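Local coordinates for amidohydrolase (Staphylococcus aureus, PDB 3NUR), which probably hydrolyses carbon–nitrogen bonds of a still unidentified amide substrate, using a metal-centred TIM-barrel active site of the amidohydrolase type, at residues L110-I122 against R145-K157. Sequence-based numbering, arbitrary orientation.
Sequences LCQKANDQLANYI and REFERCINDLGFK
E146 OE2 is gripped from two sides: N115 ND2 reaches its anti lone pair at 2.8 Å across the interface, while R149 NH1, from the same helix as E146, takes the syn one. The N115 bond is nearly straight (165°), and the amide and carboxylate planes are close to coplanar. The site joins two neighbouring outer helices of the TIM barrel, 104-124 and 140-152, whose segments run 8° from parallel with axes 11.1 Å apart, as expected of helices from successive beta-alpha units; strand 129-131 lies between them in sequence. N115 ND2 also donates to T134 O, so this nitrogen of a buried residue has two acceptors.

R149 is the hub of a salt-bridge network. Its bend at chi3 presents NE and NH1 side-on to the two oxygens of E146, with NE to OE1 at 2.7 Å, and leaves its end for D116. There NH2 and NH1 both converge on D116 OD1, the NH2 bond measuring 2.8 Å; the carboxylate stands perpendicular to the guanidinium, which keeps OD1 in its own plane. The positive guanidinium between them probably offsets the repulsion of the two carboxylates, D116 OD1 lying 5.7 Å from E146 OE2. A water donates to both Q112 OE1 and E146 OE1, a water-mediated link that adds to the direct N115-E146 and D116-R149 bonds.

Farther along, G155, with positive phi, is the first residue to leave helical phi/psi, and F156 brings its ring against helix 104-124. L118 CD2 packs obliquely against F156 CZ at 3.7 Å, and the A119 methyl touches both F156 CE1 and L154 CD2. L154 CB lies on one face of the ring, displaced toward the rim, whereas N115 OD1 meets the ring edge in plane, 3.7 Å from F156 CE2.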
loop_
_atom_site.group_PDB
_atom_site.type_symbol
_atom_site.label_atom_id
_atom_site.label_comp_id
_atom_site.label_asym_id
_atom_site.label_seq_id
_atom_site.Cartn_x
_atom_site.Cartn_y
_atom_site.Cartn_z
ATOM N N LEU A 110 -10.469 -6.472 16.660
ATOM C CA LEU A 110 -10.645 -5.170 16.024
ATOM C C LEU A 110 -10.424 -5.211 14.520
ATOM O O LEU A 110 -11.151 -4.518 13.806
ATOM C CB LEU A 110 -9.841 -4.051 16.718
ATOM C CG LEU A 110 -10.257 -3.723 18.176
ATOM C CD1 LEU A 110 -9.361 -2.692 18.765
ATOM C CD2 LEU A 110 -11.704 -3.219 18.261
ATOM N N CYS A 111 -9.483 -6.065 14.019
ATOM C CA CYS A 111 -9.294 -6.203 12.558
ATOM C C CYS A 111 -10.540 -6.873 11.953
ATOM O O CYS A 111 -11.021 -6.446 10.894
ATOM C CB CYS A 111 -8.029 -6.991 12.237
ATOM S SG CYS A 111 -6.497 -6.064 12.514
ATOM N N GLN A 112 -11.069 -7.920 12.627
ATOM C CA GLN A 112 -12.284 -8.620 12.172
ATOM C C GLN A 112 -13.469 -7.660 12.056
ATOM O O GLN A 112 -14.203 -7.698 11.070
ATOM C CB GLN A 112 -12.655 -9.763 13.121
ATOM C CG GLN A 112 -11.775 -10.980 12.930
ATOM C CD GLN A 112 -11.969 -12.018 14.017
ATOM O OE1 GLN A 112 -11.492 -13.151 13.907
ATOM N NE2 GLN A 112 -12.641 -11.652 15.106
ATOM N N LYS A 113 -13.614 -6.780 13.026
ATOM C CA LYS A 113 -14.675 -5.798 13.048
ATOM C C LYS A 113 -14.528 -4.793 11.906
ATOM O O LYS A 113 -15.516 -4.460 11.244
ATOM C CB LYS A 113 -14.595 -5.045 14.354
ATOM C CG LYS A 113 -15.871 -4.290 14.700
ATOM C CD LYS A 113 -16.503 -4.933 15.894
ATOM C CE LYS A 113 -15.497 -5.305 16.963
ATOM N NZ LYS A 113 -16.122 -6.093 18.035
ATOM N N ALA A 114 -13.265 -4.325 11.694
ATOM C CA ALA A 114 -13.047 -3.355 10.637
ATOM C C ALA A 114 -13.422 -3.998 9.298
ATOM O O ALA A 114 -14.185 -3.398 8.529
ATOM C CB ALA A 114 -11.597 -2.881 10.636
ATOM N N ASN A 115 -12.921 -5.229 9.033
ATOM C CA ASN A 115 -13.201 -5.940 7.773
ATOM C C ASN A 115 -14.699 -6.202 7.560
ATOM O O ASN A 115 -15.207 -6.004 6.453
ATOM C CB ASN A 115 -12.397 -7.234 7.693
ATOM C CG ASN A 115 -10.909 -6.966 7.641
ATOM O OD1 ASN A 115 -10.449 -6.021 6.982
ATOM N ND2 ASN A 115 -10.128 -7.831 8.269
ATOM N N ASP A 116 -15.405 -6.592 8.625
ATOM C CA ASP A 116 -16.853 -6.834 8.537
ATOM C C ASP A 116 -17.609 -5.555 8.214
ATOM O O ASP A 116 -18.505 -5.586 7.369
ATOM C CB ASP A 116 -17.394 -7.453 9.843
ATOM C CG ASP A 116 -17.134 -8.948 9.984
ATOM O OD1 ASP A 116 -16.725 -9.584 8.980
ATOM O OD2 ASP A 116 -17.370 -9.490 11.086
ATOM N N GLN A 117 -17.253 -4.437 8.877
ATOM C CA GLN A 117 -17.941 -3.161 8.632
ATOM C C GLN A 117 -17.653 -2.665 7.224
ATOM O O GLN A 117 -18.548 -2.145 6.554
ATOM C CB GLN A 117 -17.583 -2.102 9.681
ATOM C CG GLN A 117 -18.210 -2.378 11.045
ATOM C CD GLN A 117 -18.226 -1.157 11.929
ATOM O OE1 GLN A 117 -18.716 -0.082 11.555
ATOM N NE2 GLN A 117 -17.731 -1.310 13.144
ATOM N N LEU A 118 -16.405 -2.856 6.755
ATOM C CA LEU A 118 -16.023 -2.478 5.398
ATOM C C LEU A 118 -16.831 -3.271 4.378
ATOM O O LEU A 118 -17.371 -2.676 3.446
ATOM C CB LEU A 118 -14.510 -2.686 5.144
ATOM C CG LEU A 118 -14.026 -2.259 3.723
ATOM C CD1 LEU A 118 -14.308 -0.753 3.461
ATOM C CD2 LEU A 118 -12.532 -2.597 3.510
ATOM N N ALA A 119 -16.925 -4.607 4.559
ATOM C CA ALA A 119 -17.702 -5.489 3.676
ATOM C C ALA A 119 -19.191 -5.068 3.607
ATOM O O ALA A 119 -19.762 -5.104 2.518
ATOM C CB ALA A 119 -17.587 -6.934 4.135
ATOM N N ASN A 120 -19.799 -4.666 4.754
ATOM C CA ASN A 120 -21.187 -4.178 4.809
ATOM C C ASN A 120 -21.349 -2.890 3.985
ATOM O O ASN A 120 -22.359 -2.707 3.307
ATOM C CB ASN A 120 -21.638 -3.927 6.259
ATOM C CG ASN A 120 -22.007 -5.179 7.011
ATOM O OD1 ASN A 120 -22.035 -5.196 8.248
ATOM N ND2 ASN A 120 -22.295 -6.259 6.285
ATOM N N TYR A 121 -20.338 -2.015 4.028
ATOM C CA TYR A 121 -20.345 -0.762 3.279
ATOM C C TYR A 121 -20.229 -1.020 1.776
ATOM O O TYR A 121 -20.976 -0.429 0.991
ATOM C CB TYR A 121 -19.218 0.165 3.771
ATOM C CG TYR A 121 -19.077 1.450 2.985
ATOM C CD1 TYR A 121 -19.963 2.508 3.173
ATOM C CD2 TYR A 121 -18.057 1.611 2.048
ATOM C CE1 TYR A 121 -19.815 3.708 2.476
ATOM C CE2 TYR A 121 -17.905 2.801 1.336
ATOM C CZ TYR A 121 -18.766 3.859 1.577
ATOM O OH TYR A 121 -18.609 5.043 0.893
ATOM N N ILE A 122 -19.300 -1.892 1.372
ATOM C CA ILE A 122 -19.079 -2.200 -0.054
ATOM C C ILE A 122 -20.325 -2.864 -0.644
ATOM O O ILE A 122 -20.688 -2.575 -1.789
ATOM C CB ILE A 122 -17.792 -3.049 -0.243
ATOM C CG1 ILE A 122 -16.543 -2.211 0.201
ATOM C CG2 ILE A 122 -17.645 -3.538 -1.706
ATOM C CD1 ILE A 122 -15.283 -3.000 0.311
ATOM N N ARG A 145 -5.365 -16.501 8.584
ATOM C CA ARG A 145 -6.754 -16.997 8.593
ATOM C C ARG A 145 -7.739 -15.852 8.305
ATOM O O ARG A 145 -8.701 -16.040 7.556
ATOM C CB ARG A 145 -7.093 -17.666 9.948
ATOM C CG ARG A 145 -6.341 -18.984 10.187
ATOM C CD ARG A 145 -6.944 -19.829 11.317
ATOM N NE ARG A 145 -7.067 -19.082 12.571
ATOM C CZ ARG A 145 -6.118 -19.006 13.502
ATOM N NH1 ARG A 145 -4.971 -19.653 13.345
ATOM N NH2 ARG A 145 -6.310 -18.281 14.597
ATOM N N GLU A 146 -7.474 -14.653 8.849
ATOM C CA GLU A 146 -8.317 -13.476 8.574
ATOM C C GLU A 146 -8.179 -13.032 7.115
ATOM O O GLU A 146 -9.145 -12.572 6.519
ATOM C CB GLU A 146 -7.993 -12.315 9.528
ATOM C CG GLU A 146 -8.882 -11.081 9.366
ATOM C CD GLU A 146 -10.385 -11.251 9.559
ATOM O OE1 GLU A 146 -10.831 -12.369 9.913
ATOM O OE2 GLU A 146 -11.115 -10.247 9.403
ATOM N N PHE A 147 -6.986 -13.190 6.550
ATOM C CA PHE A 147 -6.716 -12.882 5.143
ATOM C C PHE A 147 -7.605 -13.770 4.257
ATOM O O PHE A 147 -8.276 -13.268 3.351
ATOM C CB PHE A 147 -5.226 -13.145 4.817
ATOM C CG PHE A 147 -4.612 -12.418 3.636
ATOM C CD1 PHE A 147 -5.409 -11.724 2.727
ATOM C CD2 PHE A 147 -3.233 -12.413 3.445
ATOM C CE1 PHE A 147 -4.837 -11.051 1.632
ATOM C CE2 PHE A 147 -2.660 -11.731 2.365
ATOM C CZ PHE A 147 -3.465 -11.058 1.457
ATOM N N GLU A 148 -7.596 -15.084 4.527
ATOM C CA GLU A 148 -8.385 -16.078 3.798
ATOM C C GLU A 148 -9.872 -15.749 3.925
ATOM O O GLU A 148 -10.592 -15.825 2.918
ATOM C CB GLU A 148 -8.070 -17.506 4.311
ATOM C CG GLU A 148 -8.759 -18.624 3.524
ATOM C CD GLU A 148 -10.160 -19.025 3.965
ATOM O OE1 GLU A 148 -10.437 -19.014 5.187
ATOM O OE2 GLU A 148 -10.978 -19.374 3.083
ATOM N N ARG A 149 -10.327 -15.367 5.149
ATOM C CA ARG A 149 -11.729 -15.011 5.406
ATOM C C ARG A 149 -12.129 -13.793 4.571
ATOM O O ARG A 149 -13.175 -13.811 3.940
ATOM C CB ARG A 149 -11.983 -14.754 6.900
ATOM C CG ARG A 149 -13.450 -14.533 7.231
ATOM C CD ARG A 149 -13.662 -14.229 8.690
ATOM N NE ARG A 149 -13.345 -12.844 9.037
ATOM C CZ ARG A 149 -14.226 -11.851 9.048
ATOM N NH1 ARG A 149 -13.857 -10.639 9.424
ATOM N NH2 ARG A 149 -15.482 -12.061 8.671
ATOM N N CYS A 150 -11.274 -12.757 4.533
ATOM C CA CYS A 150 -11.535 -11.544 3.762
ATOM C C CYS A 150 -11.700 -11.844 2.288
ATOM O O CYS A 150 -12.619 -11.328 1.660
ATOM C CB CYS A 150 -10.429 -10.519 3.996
ATOM S SG CYS A 150 -10.526 -9.706 5.606
ATOM N N ILE A 151 -10.812 -12.674 1.734
ATOM C CA ILE A 151 -10.856 -12.986 0.319
ATOM C C ILE A 151 -12.034 -13.879 -0.003
ATOM O O ILE A 151 -12.850 -13.515 -0.842
ATOM C CB ILE A 151 -9.489 -13.525 -0.215
ATOM C CG1 ILE A 151 -8.291 -12.576 0.108
ATOM C CG2 ILE A 151 -9.543 -13.891 -1.718
ATOM C CD1 ILE A 151 -8.429 -11.067 -0.086
ATOM N N ASN A 152 -12.143 -15.022 0.681
ATOM C CA ASN A 152 -13.190 -16.008 0.394
ATOM C C ASN A 152 -14.602 -15.716 0.907
ATOM O O ASN A 152 -15.563 -16.086 0.238
ATOM C CB ASN A 152 -12.701 -17.430 0.711
ATOM C CG ASN A 152 -11.556 -17.874 -0.178
ATOM O OD1 ASN A 152 -11.359 -17.367 -1.292
ATOM N ND2 ASN A 152 -10.757 -18.807 0.301
ATOM N N ASP A 153 -14.747 -15.071 2.072
ATOM C CA ASP A 153 -16.068 -14.748 2.611
ATOM C C ASP A 153 -16.500 -13.337 2.310
ATOM O O ASP A 153 -17.683 -13.120 2.109
ATOM C CB ASP A 153 -16.137 -14.951 4.142
ATOM C CG ASP A 153 -15.912 -16.359 4.647
ATOM O OD1 ASP A 153 -15.657 -17.258 3.812
ATOM O OD2 ASP A 153 -16.012 -16.569 5.884
ATOM N N LEU A 154 -15.570 -12.356 2.341
ATOM C CA LEU A 154 -15.937 -10.961 2.171
ATOM C C LEU A 154 -15.775 -10.413 0.754
ATOM O O LEU A 154 -16.230 -9.306 0.496
ATOM C CB LEU A 154 -15.233 -10.049 3.212
ATOM C CG LEU A 154 -15.319 -10.461 4.699
ATOM C CD1 LEU A 154 -14.646 -9.417 5.585
ATOM C CD2 LEU A 154 -16.807 -10.666 5.155
ATOM N N GLY A 155 -15.138 -11.176 -0.130
ATOM C CA GLY A 155 -14.936 -10.753 -1.514
ATOM C C GLY A 155 -13.898 -9.653 -1.669
ATOM O O GLY A 155 -13.919 -8.900 -2.658
ATOM N N PHE A 156 -12.960 -9.566 -0.704
ATOM C CA PHE A 156 -11.864 -8.592 -0.770
ATOM C C PHE A 156 -10.846 -9.057 -1.826
ATOM O O PHE A 156 -10.860 -10.217 -2.247
ATOM C CB PHE A 156 -11.221 -8.377 0.621
ATOM C CG PHE A 156 -12.025 -7.561 1.619
ATOM C CD1 PHE A 156 -13.346 -7.193 1.352
ATOM C CD2 PHE A 156 -11.488 -7.227 2.859
ATOM C CE1 PHE A 156 -14.094 -6.478 2.288
ATOM C CE2 PHE A 156 -12.237 -6.509 3.796
ATOM C CZ PHE A 156 -13.537 -6.143 3.507
ATOM N N LYS A 157 -9.963 -8.145 -2.255
ATOM C CA LYS A 157 -9.042 -8.391 -3.357
ATOM C C LYS A 157 -7.554 -8.192 -3.053
ATOM O O LYS A 157 -6.740 -8.108 -3.982
ATOM C CB LYS A 157 -9.474 -7.555 -4.580
ATOM C CG LYS A 157 -10.885 -7.881 -5.118
ATOM C CD LYS A 157 -10.962 -9.209 -5.837
ATOM C CE LYS A 157 -12.294 -9.428 -6.520
ATOM N NZ LYS A 157 -12.112 -10.050 -7.862
HETATM O O HOH W 1 -10.334 -14.530 11.455
#